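Local coordinates for protein hdh assembly factor Kustc1130 (Kuenenia stuttgartiensis, PDB 6HIF) that is probably an assembly factor for hydrazine dehydrogenase, the multihaem enzyme of anammox bacteria, though its own activity is not established, at residues V77-H80 with G81-A85. Residues are numbered along the deposited sequence; the frame is centred on the assembly and turned at random.
Sequences VHEH and GGQSA. With SO4 (sulfate ion), chain B.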
# COMPACT_ATOMS: atom_id res chain seq x y z
N VAL Y 77 -63.02 12.41 57.82
CA VAL Y 77 -62.18 11.51 58.59
C VAL Y 77 -62.97 11.02 59.79
O VAL Y 77 -63.40 11.81 60.63
CB VAL Y 77 -60.86 12.19 59.00
CG1 VAL Y 77 -59.95 11.24 59.77
CG2 VAL Y 77 -60.12 12.78 57.81
N HIS Y 78 -63.18 9.69 59.85
CA HIS Y 78 -63.90 9.05 60.94
C HIS Y 78 -62.97 8.06 61.64
O HIS Y 78 -62.17 7.40 60.99
CB HIS Y 78 -65.16 8.35 60.39
CG HIS Y 78 -66.32 9.26 60.17
ND1 HIS Y 78 -67.59 8.96 60.62
CD2 HIS Y 78 -66.42 10.46 59.55
CE1 HIS Y 78 -68.42 9.93 60.29
NE2 HIS Y 78 -67.73 10.87 59.63
N GLU Y 79 -63.10 7.98 62.97
CA GLU Y 79 -62.33 7.06 63.79
C GLU Y 79 -63.22 6.47 64.89
O GLU Y 79 -64.12 7.15 65.37
CB GLU Y 79 -61.02 7.71 64.25
CG GLU Y 79 -60.63 7.42 65.69
CD GLU Y 79 -61.19 8.43 66.69
OE1 GLU Y 79 -61.51 9.55 66.27
OE2 GLU Y 79 -61.30 8.08 67.87
N HIS Y 80 -62.92 5.22 65.27
CA HIS Y 80 -63.80 4.35 66.04
C HIS Y 80 -64.16 4.93 67.41
O HIS Y 80 -65.05 4.41 68.08
CB HIS Y 80 -63.21 2.93 66.14
CG HIS Y 80 -63.72 2.00 65.08
ND1 HIS Y 80 -64.92 1.32 65.20
CD2 HIS Y 80 -63.19 1.63 63.89
CE1 HIS Y 80 -65.11 0.57 64.13
NE2 HIS Y 80 -64.07 0.75 63.31
N GLY Y 81 -63.49 6.01 67.81
CA GLY Y 81 -63.79 6.69 69.07
C GLY Y 81 -65.09 7.48 69.00
O GLY Y 81 -65.77 7.66 70.01
N GLY Y 82 -65.43 7.96 67.79
CA GLY Y 82 -66.65 8.71 67.56
C GLY Y 82 -66.38 10.16 67.16
O GLY Y 82 -67.28 10.99 67.19
N GLN Y 83 -65.12 10.43 66.79
CA GLN Y 83 -64.69 11.77 66.41
C GLN Y 83 -64.61 11.86 64.89
O GLN Y 83 -64.24 10.90 64.22
CB GLN Y 83 -63.35 12.10 67.06
CG GLN Y 83 -63.44 12.30 68.57
CD GLN Y 83 -64.12 13.59 68.95
OE1 GLN Y 83 -64.08 14.58 68.22
NE2 GLN Y 83 -64.77 13.59 70.10
N SER Y 84 -64.96 13.04 64.36
CA SER Y 84 -65.00 13.25 62.92
C SER Y 84 -64.45 14.63 62.56
O SER Y 84 -64.57 15.58 63.34
CB SER Y 84 -66.40 13.05 62.37
OG SER Y 84 -67.32 13.97 62.94
N ALA Y 85 -63.84 14.72 61.37
CA ALA Y 85 -63.38 15.98 60.81
C ALA Y 85 -63.80 16.05 59.35
O ALA Y 85 -63.74 15.05 58.64
CB ALA Y 85 -61.89 16.10 60.97
S SO4 B . -69.60 11.08 56.39
O1 SO4 B . -68.61 10.16 55.80
O2 SO4 B . -68.91 12.22 57.03
O3 SO4 B . -70.49 11.60 55.32
O4 SO4 B . -70.40 10.37 57.41
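Val-77 and Ala-85 form an antiparallel hydrogen-bonded pair, Val-77 N giving to Ala-85 O at 2.9 Å and Ala-85 N returning to Val-77 O at 3.0 Å. The chain between them folds back over His-80 and Gly-81, and Gly-82 N closes the turn on Glu-79 O at 2.9 Å. On the face turned inward, Val-77 and Ala-85 both reach Leu-101 of strand 96-102, and Val-77 also meets Val-35 and Ala-37. The other face carries His-78 and Ser-84: CB of Ser-84 sits over one face of the His-78 imidazole, 4.0 Å from its centroid and shifted toward the rim, a CH-pi contact. His-78 NE2 gives a weak hydrogen bond to sulfate O2 at 3.2 Å, an ion probably left from crystallisation and held also by Ser-76 and His-86. Further along the Val-77 face, at the turn, Glu-79 bends at chi2 (-90°), which brings its OE1 to 3.2 Å from CB of Gln-83, the carboxylate nearly coplanar with the more distant amide. Glu-79 OE2 bonds to His-109 and takes a weak bond from Gly-81 N. With an alanine in place of Glu-79, His-109 NE2 would probably lose its carboxylate partner and Gly-81 N its weak bond, weakening the tie to the C-terminal segment. The type I turn, followed by Gly-82 with positive phi (114°), fits a beta hairpin with a G1 bulge, here at the edge of what appears to be a small beta sandwich.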